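Local coordinates for transcriptional activator of comK gene (Bacillus halodurans, PDB 2HQB), which probably promotes transcription of the competence gene comK and, as a membrane lipoprotein of the BMP family, may bind a small ligand between two lobes, at residues R54-K57 against E58-G62; G95-G99 against E100-S104; D231-Y234 against V235-K239; G244-S248 against G249-Y253; E275-T278 against D279-T283. All blocks are in the same frame, centred on the assembly; numbering follows the deposited sequence.

Contact 1: R54-K57 against E58-G62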
loop_
_atom_site.group_PDB
_atom_site.type_symbol
_atom_site.label_atom_id
_atom_site.label_comp_id
_atom_site.label_asym_id
_atom_site.label_seq_id
_atom_site.Cartn_x
_atom_site.Cartn_y
_atom_site.Cartn_z
ATOM N N ARG A 54 13.092 -15.922 -18.511
ATOM C CA ARG A 54 12.453 -16.590 -19.633
ATOM C C ARG A 54 11.190 -15.828 -20.047
ATOM O O ARG A 54 11.007 -15.519 -21.230
ATOM C CB ARG A 54 12.023 -18.015 -19.278
ATOM C CG ARG A 54 13.095 -18.980 -18.807
ATOM C CD ARG A 54 12.397 -20.258 -18.299
ATOM N NE ARG A 54 13.213 -21.061 -17.390
ATOM C CZ ARG A 54 14.298 -21.734 -17.756
ATOM N NH1 ARG A 54 14.714 -21.713 -19.021
ATOM N NH2 ARG A 54 14.971 -22.435 -16.854
ATOM N N ARG A 55 10.315 -15.529 -19.082
ATOM C CA ARG A 55 9.063 -14.845 -19.392
ATOM C C ARG A 55 9.274 -13.440 -19.919
ATOM O O ARG A 55 8.353 -12.824 -20.437
ATOM C CB ARG A 55 8.142 -14.806 -18.173
ATOM C CG ARG A 55 7.775 -16.164 -17.609
ATOM C CD ARG A 55 6.862 -16.997 -18.522
ATOM N NE ARG A 55 6.790 -18.408 -18.099
ATOM C CZ ARG A 55 7.599 -19.377 -18.543
ATOM N NH1 ARG A 55 8.534 -19.079 -19.439
ATOM N NH2 ARG A 55 7.500 -20.633 -18.074
ATOM N N ILE A 56 10.486 -12.928 -19.797
ATOM C CA ILE A 56 10.764 -11.591 -20.274
ATOM C C ILE A 56 11.098 -11.690 -21.750
ATOM O O ILE A 56 10.841 -10.771 -22.541
ATOM C CB ILE A 56 11.935 -10.961 -19.460
ATOM C CG1 ILE A 56 11.426 -10.626 -18.045
ATOM C CG2 ILE A 56 12.516 -9.708 -20.185
ATOM C CD1 ILE A 56 12.332 -9.710 -17.219
ATOM N N LYS A 57 11.653 -12.841 -22.115
ATOM C CA LYS A 57 12.033 -13.108 -23.487
ATOM C C LYS A 57 10.755 -13.209 -24.283
ATOM O O LYS A 57 10.575 -12.488 -25.264
ATOM C CB LYS A 57 12.846 -14.396 -23.553
ATOM C CG LYS A 57 14.228 -14.203 -22.920
ATOM C CD LYS A 57 14.895 -15.476 -22.366
ATOM C CE LYS A 57 16.207 -15.100 -21.633
ATOM N NZ LYS A 57 16.861 -16.230 -20.900
ATOM N N GLU A 58 9.844 -14.067 -23.839
ATOM C CA GLU A 58 8.579 -14.218 -24.528
ATOM C C GLU A 58 7.896 -12.849 -24.644
ATOM O O GLU A 58 7.508 -12.414 -25.721
ATOM C CB GLU A 58 7.682 -15.164 -23.763
ATOM C CG GLU A 58 8.407 -16.374 -23.197
ATOM C CD GLU A 58 7.479 -17.344 -22.447
ATOM O OE1 GLU A 58 6.757 -16.926 -21.507
ATOM O OE2 GLU A 58 7.478 -18.541 -22.802
ATOM N N LEU A 59 7.774 -12.146 -23.533
ATOM C CA LEU A 59 7.101 -10.863 -23.545
ATOM C C LEU A 59 7.610 -9.875 -24.575
ATOM O O LEU A 59 6.818 -9.260 -25.300
ATOM C CB LEU A 59 7.173 -10.241 -22.160
ATOM C CG LEU A 59 6.177 -10.765 -21.142
ATOM C CD1 LEU A 59 6.456 -10.083 -19.820
ATOM C CD2 LEU A 59 4.774 -10.465 -21.598
ATOM N N VAL A 60 8.929 -9.711 -24.632
ATOM C CA VAL A 60 9.506 -8.773 -25.591
ATOM C C VAL A 60 9.486 -9.363 -26.989
ATOM O O VAL A 60 9.499 -8.631 -27.981
ATOM C CB VAL A 60 10.929 -8.378 -25.238
ATOM C CG1 VAL A 60 11.301 -7.177 -26.054
ATOM C CG2 VAL A 60 11.024 -8.019 -23.759
ATOM N N ASP A 61 9.456 -10.693 -27.057
ATOM C CA ASP A 61 9.368 -11.394 -28.324
ATOM C C ASP A 61 7.997 -11.073 -28.880
ATOM O O ASP A 61 7.862 -10.751 -30.052
ATOM C CB ASP A 61 9.468 -12.900 -28.115
ATOM C CG ASP A 61 10.862 -13.422 -28.346
ATOM O OD1 ASP A 61 11.779 -12.568 -28.511
ATOM O OD2 ASP A 61 11.036 -14.675 -28.359
ATOM N N GLY A 62 6.987 -11.171 -28.013
ATOM C CA GLY A 62 5.608 -10.897 -28.388
ATOM C C GLY A 62 5.428 -9.422 -28.697
ATOM O O GLY A 62 4.432 -8.995 -29.293
#

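Contact 2: G95-G99 against E100-S104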
loop_
_atom_site.group_PDB
_atom_site.type_symbol
_atom_site.label_atom_id
_atom_site.label_comp_id
_atom_site.label_asym_id
_atom_site.label_seq_id
_atom_site.Cartn_x
_atom_site.Cartn_y
_atom_site.Cartn_z
ATOM N N GLY A 95 11.723 -2.403 -5.468
ATOM C CA GLY A 95 13.140 -2.690 -5.270
ATOM C C GLY A 95 13.995 -1.432 -5.334
ATOM O O GLY A 95 13.484 -0.310 -5.343
ATOM N N GLU A 96 15.302 -1.616 -5.380
ATOM C CA GLU A 96 16.228 -0.497 -5.496
ATOM C C GLU A 96 16.796 -0.699 -6.905
ATOM O O GLU A 96 17.283 -1.783 -7.229
ATOM C CB GLU A 96 17.330 -0.592 -4.414
ATOM C CG GLU A 96 17.990 -2.003 -4.300
ATOM C CD GLU A 96 19.134 -2.112 -3.261
ATOM O OE1 GLU A 96 20.165 -1.413 -3.421
ATOM O OE2 GLU A 96 19.007 -2.910 -2.294
ATOM N N VAL A 97 16.746 0.321 -7.751
ATOM C CA VAL A 97 17.237 0.138 -9.117
ATOM C C VAL A 97 18.107 1.303 -9.649
ATOM O O VAL A 97 17.919 2.455 -9.247
ATOM C CB VAL A 97 15.990 -0.166 -10.014
ATOM C CG1 VAL A 97 15.683 0.972 -10.982
ATOM C CG2 VAL A 97 16.186 -1.475 -10.694
ATOM N N LYS A 98 19.091 1.003 -10.500
ATOM C CA LYS A 98 19.953 2.055 -11.073
ATOM C C LYS A 98 20.097 1.801 -12.574
ATOM O O LYS A 98 20.476 0.707 -13.011
ATOM C CB LYS A 98 21.356 2.072 -10.426
ATOM C CG LYS A 98 22.416 1.371 -11.296
ATOM C CD LYS A 98 23.710 0.986 -10.578
ATOM C CE LYS A 98 24.550 0.051 -11.455
ATOM N NZ LYS A 98 25.475 -0.795 -10.656
ATOM N N GLY A 99 19.793 2.795 -13.383
ATOM C CA GLY A 99 19.922 2.562 -14.798
ATOM C C GLY A 99 19.009 3.466 -15.568
ATOM O O GLY A 99 18.335 4.337 -15.005
ATOM N N GLU A 100 18.971 3.262 -16.873
ATOM C CA GLU A 100 18.145 4.124 -17.652
ATOM C C GLU A 100 16.813 3.553 -18.038
ATOM O O GLU A 100 15.827 4.255 -17.932
ATOM C CB GLU A 100 18.898 4.607 -18.876
ATOM C CG GLU A 100 19.570 5.951 -18.659
ATOM C CD GLU A 100 19.126 6.966 -19.703
ATOM O OE1 GLU A 100 19.353 6.703 -20.913
ATOM O OE2 GLU A 100 18.546 8.018 -19.319
ATOM N N ASN A 101 16.732 2.306 -18.474
ATOM C CA ASN A 101 15.415 1.777 -18.846
ATOM C C ASN A 101 14.812 0.937 -17.701
ATOM O O ASN A 101 14.096 -0.037 -17.937
ATOM C CB ASN A 101 15.566 0.916 -20.072
ATOM C CG ASN A 101 16.460 -0.218 -19.814
ATOM O OD1 ASN A 101 17.215 -0.171 -18.854
ATOM N ND2 ASN A 101 16.403 -1.255 -20.651
ATOM N N ILE A 102 15.106 1.334 -16.468
ATOM C CA ILE A 102 14.642 0.631 -15.291
ATOM C C ILE A 102 14.222 1.651 -14.243
ATOM O O ILE A 102 14.935 2.617 -14.001
ATOM C CB ILE A 102 15.770 -0.308 -14.785
ATOM C CG1 ILE A 102 15.217 -1.334 -13.821
ATOM C CG2 ILE A 102 16.873 0.477 -14.132
ATOM C CD1 ILE A 102 16.132 -2.575 -13.734
ATOM N N THR A 103 13.050 1.432 -13.651
ATOM C CA THR A 103 12.482 2.299 -12.626
ATOM C C THR A 103 11.983 1.462 -11.431
ATOM O O THR A 103 11.928 0.229 -11.509
ATOM C CB THR A 103 11.297 3.054 -13.219
ATOM O OG1 THR A 103 11.758 3.812 -14.334
ATOM C CG2 THR A 103 10.633 3.993 -12.198
ATOM N N SER A 104 11.644 2.112 -10.321
ATOM C CA SER A 104 11.098 1.399 -9.160
ATOM C C SER A 104 10.082 2.309 -8.497
ATOM O O SER A 104 10.266 3.516 -8.400
ATOM C CB SER A 104 12.167 0.992 -8.140
ATOM O OG SER A 104 12.454 2.033 -7.231
#

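Contact 3: D231-Y234 against V235-K239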
loop_
_atom_site.group_PDB
_atom_site.type_symbol
_atom_site.label_atom_id
_atom_site.label_comp_id
_atom_site.label_asym_id
_atom_site.label_seq_id
_atom_site.Cartn_x
_atom_site.Cartn_y
_atom_site.Cartn_z
ATOM N N ASP A 231 -3.581 0.459 -8.504
ATOM C CA ASP A 231 -4.171 0.428 -9.836
ATOM C C ASP A 231 -3.934 1.765 -10.507
ATOM O O ASP A 231 -3.575 1.829 -11.694
ATOM C CB ASP A 231 -5.668 0.082 -9.775
ATOM C CG ASP A 231 -6.437 0.880 -8.710
ATOM O OD1 ASP A 231 -5.827 1.598 -7.880
ATOM O OD2 ASP A 231 -7.682 0.765 -8.709
ATOM N N ASP A 232 -4.105 2.829 -9.731
ATOM C CA ASP A 232 -3.875 4.174 -10.235
ATOM C C ASP A 232 -2.417 4.417 -10.568
ATOM O O ASP A 232 -2.088 4.944 -11.628
ATOM C CB ASP A 232 -4.323 5.189 -9.215
ATOM C CG ASP A 232 -5.786 5.261 -9.139
ATOM O OD1 ASP A 232 -6.418 4.430 -9.830
ATOM O OD2 ASP A 232 -6.300 6.125 -8.409
ATOM N N LEU A 233 -1.539 4.051 -9.658
ATOM C CA LEU A 233 -0.143 4.238 -9.937
ATOM C C LEU A 233 0.268 3.496 -11.223
ATOM O O LEU A 233 1.072 4.016 -12.003
ATOM C CB LEU A 233 0.698 3.750 -8.763
ATOM C CG LEU A 233 2.107 4.295 -8.901
ATOM C CD1 LEU A 233 1.995 5.801 -8.870
ATOM C CD2 LEU A 233 3.007 3.786 -7.790
ATOM N N TYR A 234 -0.264 2.292 -11.447
ATOM C CA TYR A 234 0.098 1.539 -12.652
ATOM C C TYR A 234 -0.268 2.327 -13.876
ATOM O O TYR A 234 0.548 2.534 -14.741
ATOM C CB TYR A 234 -0.608 0.183 -12.739
ATOM C CG TYR A 234 0.190 -0.959 -12.167
ATOM C CD1 TYR A 234 0.344 -1.099 -10.797
ATOM C CD2 TYR A 234 0.770 -1.914 -12.992
ATOM C CE1 TYR A 234 1.047 -2.159 -10.263
ATOM C CE2 TYR A 234 1.475 -2.978 -12.459
ATOM C CZ TYR A 234 1.606 -3.091 -11.089
ATOM O OH TYR A 234 2.309 -4.128 -10.516
ATOM N N VAL A 235 -1.520 2.745 -13.950
ATOM C CA VAL A 235 -1.988 3.523 -15.071
ATOM C C VAL A 235 -1.104 4.772 -15.159
ATOM O O VAL A 235 -0.497 5.026 -16.186
ATOM C CB VAL A 235 -3.494 3.859 -14.875
ATOM C CG1 VAL A 235 -3.982 4.817 -15.936
ATOM C CG2 VAL A 235 -4.304 2.558 -14.931
ATOM N N LEU A 236 -0.997 5.523 -14.074
ATOM C CA LEU A 236 -0.179 6.722 -14.062
ATOM C C LEU A 236 1.194 6.523 -14.705
ATOM O O LEU A 236 1.581 7.252 -15.631
ATOM C CB LEU A 236 0.002 7.215 -12.622
ATOM C CG LEU A 236 1.019 8.315 -12.309
ATOM C CD1 LEU A 236 0.733 9.539 -13.197
ATOM C CD2 LEU A 236 0.914 8.719 -10.851
ATOM N N VAL A 237 1.928 5.539 -14.204
ATOM C CA VAL A 237 3.271 5.233 -14.680
ATOM C C VAL A 237 3.300 4.755 -16.132
ATOM O O VAL A 237 4.280 4.949 -16.819
ATOM C CB VAL A 237 3.925 4.179 -13.746
ATOM C CG1 VAL A 237 5.210 3.644 -14.346
ATOM C CG2 VAL A 237 4.179 4.812 -12.361
ATOM N N ALA A 238 2.224 4.142 -16.606
ATOM C CA ALA A 238 2.151 3.648 -17.986
ATOM C C ALA A 238 1.805 4.793 -18.966
ATOM O O ALA A 238 1.973 4.681 -20.194
ATOM C CB ALA A 238 1.090 2.546 -18.078
ATOM N N LYS A 239 1.302 5.878 -18.391
ATOM C CA LYS A 239 0.911 7.051 -19.118
ATOM C C LYS A 239 2.149 7.906 -19.307
ATOM O O LYS A 239 2.341 8.494 -20.360
ATOM C CB LYS A 239 -0.144 7.816 -18.325
ATOM C CG LYS A 239 -0.697 9.014 -19.057
ATOM C CD LYS A 239 -1.797 9.697 -18.279
ATOM C CE LYS A 239 -2.526 10.728 -19.144
ATOM N NZ LYS A 239 -3.835 11.175 -18.555
#

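Contact 4: G244-S248 against G249-Y253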
loop_
_atom_site.group_PDB
_atom_site.type_symbol
_atom_site.label_atom_id
_atom_site.label_comp_id
_atom_site.label_asym_id
_atom_site.label_seq_id
_atom_site.Cartn_x
_atom_site.Cartn_y
_atom_site.Cartn_z
ATOM N N GLY A 244 6.540 9.655 -23.208
ATOM C CA GLY A 244 7.984 9.778 -23.129
ATOM C C GLY A 244 8.529 10.366 -21.830
ATOM O O GLY A 244 9.734 10.328 -21.610
ATOM N N LYS A 245 7.658 10.884 -20.960
ATOM C CA LYS A 245 8.083 11.490 -19.707
ATOM C C LYS A 245 8.197 10.576 -18.447
ATOM O O LYS A 245 7.795 10.999 -17.364
ATOM C CB LYS A 245 7.148 12.668 -19.413
ATOM C CG LYS A 245 7.702 13.724 -18.417
ATOM C CD LYS A 245 6.717 14.913 -18.207
ATOM C CE LYS A 245 7.276 16.025 -17.291
ATOM N NZ LYS A 245 6.171 16.902 -16.772
ATOM N N LEU A 246 8.722 9.346 -18.559
ATOM C CA LEU A 246 8.873 8.492 -17.369
ATOM C C LEU A 246 10.325 8.355 -16.921
ATOM O O LEU A 246 11.154 7.761 -17.616
ATOM C CB LEU A 246 8.321 7.071 -17.570
ATOM C CG LEU A 246 8.582 6.089 -16.379
ATOM C CD1 LEU A 246 7.782 6.455 -15.160
ATOM C CD2 LEU A 246 8.217 4.686 -16.771
ATOM N N GLU A 247 10.612 8.879 -15.734
ATOM C CA GLU A 247 11.952 8.811 -15.183
ATOM C C GLU A 247 12.452 7.404 -14.954
ATOM O O GLU A 247 11.737 6.411 -15.145
ATOM C CB GLU A 247 12.027 9.545 -13.861
ATOM C CG GLU A 247 11.560 10.965 -13.959
ATOM C CD GLU A 247 12.000 11.778 -12.777
ATOM O OE1 GLU A 247 13.196 11.681 -12.420
ATOM O OE2 GLU A 247 11.155 12.511 -12.216
ATOM N N SER A 248 13.703 7.333 -14.524
ATOM C CA SER A 248 14.351 6.067 -14.242
ATOM C C SER A 248 14.784 6.155 -12.792
ATOM O O SER A 248 14.789 7.248 -12.203
ATOM C CB SER A 248 15.555 5.868 -15.161
ATOM O OG SER A 248 16.303 7.065 -15.273
ATOM N N GLY A 249 15.119 5.002 -12.224
ATOM C CA GLY A 249 15.524 4.965 -10.838
ATOM C C GLY A 249 14.340 4.841 -9.892
ATOM O O GLY A 249 13.218 4.578 -10.316
ATOM N N ASN A 250 14.586 5.060 -8.610
ATOM C CA ASN A 250 13.561 4.925 -7.599
ATOM C C ASN A 250 12.667 6.131 -7.381
ATOM O O ASN A 250 13.115 7.174 -6.938
ATOM C CB ASN A 250 14.238 4.541 -6.298
ATOM C CG ASN A 250 15.434 3.625 -6.522
ATOM O OD1 ASN A 250 15.350 2.618 -7.233
ATOM N ND2 ASN A 250 16.555 3.976 -5.918
ATOM N N LEU A 251 11.384 5.962 -7.667
ATOM C CA LEU A 251 10.416 7.026 -7.503
ATOM C C LEU A 251 9.558 6.825 -6.255
ATOM O O LEU A 251 9.187 5.707 -5.939
ATOM C CB LEU A 251 9.537 7.090 -8.746
ATOM C CG LEU A 251 10.312 7.018 -10.067
ATOM C CD1 LEU A 251 9.443 7.599 -11.176
ATOM C CD2 LEU A 251 11.636 7.762 -9.983
ATOM N N TYR A 252 9.233 7.904 -5.545
ATOM C CA TYR A 252 8.416 7.800 -4.331
ATOM C C TYR A 252 7.102 8.543 -4.418
ATOM O O TYR A 252 7.088 9.704 -4.799
ATOM C CB TYR A 252 9.202 8.296 -3.131
ATOM C CG TYR A 252 10.279 7.333 -2.738
ATOM C CD1 TYR A 252 11.491 7.272 -3.451
ATOM C CD2 TYR A 252 10.055 6.403 -1.714
ATOM C CE1 TYR A 252 12.459 6.293 -3.153
ATOM C CE2 TYR A 252 11.004 5.425 -1.407
ATOM C CZ TYR A 252 12.206 5.364 -2.129
ATOM O OH TYR A 252 13.115 4.353 -1.841
ATOM N N TYR A 253 6.001 7.878 -4.050
ATOM C CA TYR A 253 4.672 8.487 -4.127
ATOM C C TYR A 253 3.968 8.602 -2.785
ATOM O O TYR A 253 4.105 7.727 -1.932
ATOM C CB TYR A 253 3.831 7.699 -5.117
ATOM C CG TYR A 253 4.497 7.591 -6.468
ATOM C CD1 TYR A 253 5.628 6.801 -6.655
ATOM C CD2 TYR A 253 4.011 8.292 -7.546
ATOM C CE1 TYR A 253 6.249 6.724 -7.896
ATOM C CE2 TYR A 253 4.617 8.219 -8.782
ATOM C CZ TYR A 253 5.733 7.439 -8.955
ATOM O OH TYR A 253 6.324 7.414 -10.197
#

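Contact 5: E275-T278 against D279-T283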
loop_
_atom_site.group_PDB
_atom_site.type_symbol
_atom_site.label_atom_id
_atom_site.label_comp_id
_atom_site.label_asym_id
_atom_site.label_seq_id
_atom_site.Cartn_x
_atom_site.Cartn_y
_atom_site.Cartn_z
ATOM N N GLU A 275 -13.197 16.729 9.155
ATOM C CA GLU A 275 -12.770 18.081 8.761
ATOM C C GLU A 275 -11.347 18.366 9.207
ATOM O O GLU A 275 -10.528 18.815 8.422
ATOM C CB GLU A 275 -13.700 19.137 9.370
ATOM C CG GLU A 275 -15.202 18.860 9.213
ATOM C CD GLU A 275 -16.075 19.792 10.073
ATOM O OE1 GLU A 275 -15.872 19.830 11.313
ATOM O OE2 GLU A 275 -16.964 20.481 9.509
ATOM N N GLN A 276 -11.062 18.088 10.471
ATOM C CA GLN A 276 -9.740 18.325 11.019
ATOM C C GLN A 276 -8.624 17.673 10.199
ATOM O O GLN A 276 -7.638 18.338 9.831
ATOM C CB GLN A 276 -9.689 17.825 12.453
ATOM C CG GLN A 276 -8.429 18.243 13.142
ATOM C CD GLN A 276 -8.549 18.099 14.623
ATOM O OE1 GLN A 276 -9.615 17.744 15.129
ATOM N NE2 GLN A 276 -7.465 18.374 15.340
ATOM N N ILE A 277 -8.803 16.376 9.921
ATOM C CA ILE A 277 -7.875 15.551 9.143
ATOM C C ILE A 277 -7.871 15.954 7.675
ATOM O O ILE A 277 -6.814 16.208 7.083
ATOM C CB ILE A 277 -8.291 14.086 9.225
ATOM C CG1 ILE A 277 -8.351 13.685 10.687
ATOM C CG2 ILE A 277 -7.338 13.201 8.425
ATOM C CD1 ILE A 277 -8.684 12.267 10.887
ATOM N N THR A 278 -9.062 15.996 7.093
ATOM C CA THR A 278 -9.207 16.379 5.706
ATOM C C THR A 278 -8.400 17.662 5.502
ATOM O O THR A 278 -7.798 17.880 4.440
ATOM C CB THR A 278 -10.681 16.609 5.361
ATOM O OG1 THR A 278 -11.503 15.711 6.121
ATOM C CG2 THR A 278 -10.917 16.319 3.882
ATOM N N ASP A 279 -8.361 18.497 6.539
ATOM C CA ASP A 279 -7.604 19.747 6.485
ATOM C C ASP A 279 -6.113 19.519 6.727
ATOM O O ASP A 279 -5.267 20.130 6.055
ATOM C CB ASP A 279 -8.152 20.758 7.494
ATOM C CG ASP A 279 -9.535 21.263 7.113
ATOM O OD1 ASP A 279 -9.884 21.128 5.917
ATOM O OD2 ASP A 279 -10.258 21.796 7.992
ATOM N N ALA A 280 -5.784 18.641 7.673
ATOM C CA ALA A 280 -4.382 18.332 7.954
ATOM C C ALA A 280 -3.751 17.749 6.693
ATOM O O ALA A 280 -2.616 18.087 6.332
ATOM C CB ALA A 280 -4.276 17.338 9.095
ATOM N N ILE A 281 -4.502 16.882 6.019
ATOM C CA ILE A 281 -4.018 16.255 4.805
ATOM C C ILE A 281 -3.733 17.309 3.731
ATOM O O ILE A 281 -2.629 17.364 3.152
ATOM C CB ILE A 281 -5.038 15.173 4.321
ATOM C CG1 ILE A 281 -4.939 13.966 5.260
ATOM C CG2 ILE A 281 -4.723 14.709 2.890
ATOM C CD1 ILE A 281 -6.162 13.138 5.306
ATOM N N SER A 282 -4.722 18.164 3.482
ATOM C CA SER A 282 -4.573 19.220 2.474
ATOM C C SER A 282 -3.374 20.087 2.813
ATOM O O SER A 282 -2.604 20.487 1.927
ATOM C CB SER A 282 -5.839 20.057 2.422
ATOM O OG SER A 282 -6.404 20.120 3.716
ATOM N N THR A 283 -3.219 20.360 4.104
ATOM C CA THR A 283 -2.101 21.164 4.560
ATOM C C THR A 283 -0.813 20.461 4.169
ATOM O O THR A 283 0.021 21.031 3.448
ATOM C CB THR A 283 -2.138 21.343 6.074
ATOM O OG1 THR A 283 -3.216 22.231 6.410
ATOM C CG2 THR A 283 -0.787 21.880 6.596
#

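Contact 1: R54-K57 against E58-G62
Two backbone amides share the carbonyl oxygen of Arg-54: Glu-58 N donates to Arg-54 O at 3.2 Å with a nearly straight N-H...O angle of 164°, and Lys-57 N donates to the same oxygen at 2.9 Å. The following residues keep the i to i+4 rule, Leu-59 N bonding to Arg-55 O, Val-60 N to Ile-56 O, and Asp-61 N to Lys-57 O at 2.8 Å. This is the C-terminal part of helix 49-61, one of the helices packed on the parallel sheet of the first lobe in a type I periplasmic-binding fold. Its inner face is apolar. Ile-56 and Leu-59 both reach Leu-11 and Ile-67 on two strands of that sheet, while Val-60 also touches Ile-67. Along this face Ile-56 CG2 meets Val-60 CG2 at 4.2 Å. On the outer flank Arg-55 and Glu-58, three residues apart, run side by side in the same direction. The bend of Arg-55 at chi2 (-69°) brings its NH1 alongside the Glu-58 carboxylate. The planes of guanidinium and carboxylate differ by 25°, and the salt bridge is long, with Arg-55 NH1 3.5 Å from Glu-58 OE1. Glu-58 OE2 stands almost equally far from Arg-55 NH1, at 3.6 Å. Both side chains also touch Glu-43 on strand 39-43, a second acidic residue that would probably add to the negative potential around Arg-55.

Contact 2: G95-G99 against E100-S104
Apolar contact between Val-97 and Ile-102 closes the inside of this turn, where the chain from Gly-95 to Gly-99 runs 169° from the direction of Glu-100 to Ser-104. Both side chains point into the loop, and each methyl of Val-97 meets a different part of the isoleucine. Val-97 CG2 lies 3.2 Å from Ile-102 CD1 and 3.3 Å from Ile-102 CG1, while Val-97 CG1 lies 3.4 Å from Ile-102 CG2. The isoleucine presents both branches because its CG1 is anti to the backbone N (chi1 -164°) and CG2 is turned toward Gly-99, whose CA is 3.8 Å away. Ser-79 of helix 73-79 touches both Val-97 and Ile-102, extending this small core.

Polar proximity marks the open end of the turn. Gly-95 O approaches Ser-104 OG at 3.2 Å, but the hydrogen bonds of that hydroxyl go to His-106 NE2 and Asn-250 OD1. The same Asn-250 oxygen accepts from Val-97 N, tying the loop to the next strand of the sheet. No hydrogen bond joins the two halves directly.

In the backbone, the chain reverses through Glu-100 and Asn-101, after an extended Gly-99 whose phi of 154° by itself calls for glycine. The segment thus serves as an extended return connection between the adjacent parallel strands 89-93 and 102-107, a loop standing where a beta-alpha-beta crossover would have its helix.

Contact 3: D231-Y234 against V235-K239
Leu-233 meets Leu-236 and Val-237 on one face of helix 230-240, which packs on the parallel sheet of the first lobe. Leu-233 CD1 is 3.7 Å from Leu-236 CD2, and Leu-233 CG is 4.1 Å from Val-237 CG2, the side chains being inclined to each other in both pairs. With CG set beside its own carbonyl carbon (chi1 -164°), the leucine stands out from the helix, and its CD1 branch leans toward Leu-236. Spacings of three and four residues put these groups on a common ridge, and the backbone fixes that spacing. Val-237 N bonds to Leu-233 O at 2.8 Å with an N-H...O angle of 172°, and Leu-236 N bonds to Asp-232 O at 2.7 Å. Val-235 N and Ala-238 N continue the pattern to Asp-231 O and Tyr-234 O.

Farther out, Leu-105 of strand 102-107 touches both Leu-233 and Val-237. The Tyr-234 ring leaves on another side to meet the rings of Phe-68 and Phe-93, while Ala-238 touches Ile-32 of helix 23-35. Near the start of the helix Asp-231 OD1 accepts from Asp-232 N at 2.8 Å, the amide approaching from above the carboxylate, 45° out of its plane.

Contact 4: G244-S248 against G249-Y253
The entry into edge strand 249-253 is an open bend in which Leu-251 turns back toward Leu-246, Glu-247 and Ser-248. Its two methyls divide the work. Leu-251 CD1 faces the incoming loop, 4.2 Å from Glu-247 CB and a loose 4.5 Å from Leu-246 CD1. Leu-251 CD2 instead sits 3.9 Å from Ser-248 O. With CG anti to the carbonyl carbon and beside the backbone N (chi1 -46°), the leucine leans toward the start of its own strand, hence toward these partners. The contacts are few: those of CD1 are apolar, that of CD2 is with a carbonyl oxygen, and no hydrogen bond spans the two segments.

The bend itself centres on Gly-249, whose phi of 86° is readily taken up by glycine. From that residue on, the chain joins the parallel sheet as its outermost strand within the chain, and Gly-249 makes backbone hydrogen bonds with Ile-102 and Ser-104 of the neighbouring strand. Just before the bend, Glu-247 O is bonded to Thr-103 OG1, while Leu-251 rests on the side chain of the same threonine. Leu-246 also touches Val-237 and Arg-240 of the preceding helix 230-240.

Contact 5: E275-T278 against D279-T283
Ile-281 N donates to Ile-277 O at 2.6 Å with an N-H...O angle of 172°, one of the i to i+4 bonds of helix 271-286. Ala-280 N likewise bonds to Gln-276 O at 2.9 Å, and Ser-282 N to Thr-278 O at 3.2 Å from above the carbonyl plane. The helix belongs to the second lobe of the type I periplasmic-binding fold, where it packs beside helix 110-122.

On the inner side, Ile-277 and Ala-280 are buried and Ile-281 partly so. Ile-277 CG2 meets Ile-281 CD1 at 3.3 Å, the two side chains, one turn apart, lying at an oblique angle to each other. Ile-281 has CG1 beside its backbone N (chi1 -73°), which carries CD1 back toward the preceding turn, and Ile-277 sets CG2 on the side nearer its own carbonyl carbon. Around this pair, Leu-262 of strand 260-262 touches both residues, and from helix 110-122 Phe-115 reaches Ala-280 and Ile-281 while Met-118 and Val-119 reach Ile-277.

The more exposed side carries hydroxyls that turn onto the helix backbone. Ser-282 OG lies 2.7 Å from Thr-278 O and 2.6 Å from Asp-279 O. On the next residue, Thr-283 OG1 bonds to Asp-279 O at 3.0 Å and Thr-283 N to the same Asp-279 O at 2.8 Å, the two donors coming from opposite faces of the carbonyl plane.

Contacts 2, 3 and 4 form one connected group in the first lobe. Contacts 2 and 4, centres about 9 Å apart, join along neighbouring strands, and at the turn Gly-99 O packs against Ser-248 CB at 3.2 Å. Contacts 3 and 4, centres about 12 Å apart, pack helix against edge strand through Leu-233 CD1 and Tyr-253 CD2 at 3.5 Å. Contact 1 belongs to another helix on the same sheet, its nearest atoms about 9 Å from those of contact 2. Contact 5 lies in the second lobe, its centre about 46 Å from that of contact 1 and about 26 Å from that of contact 3.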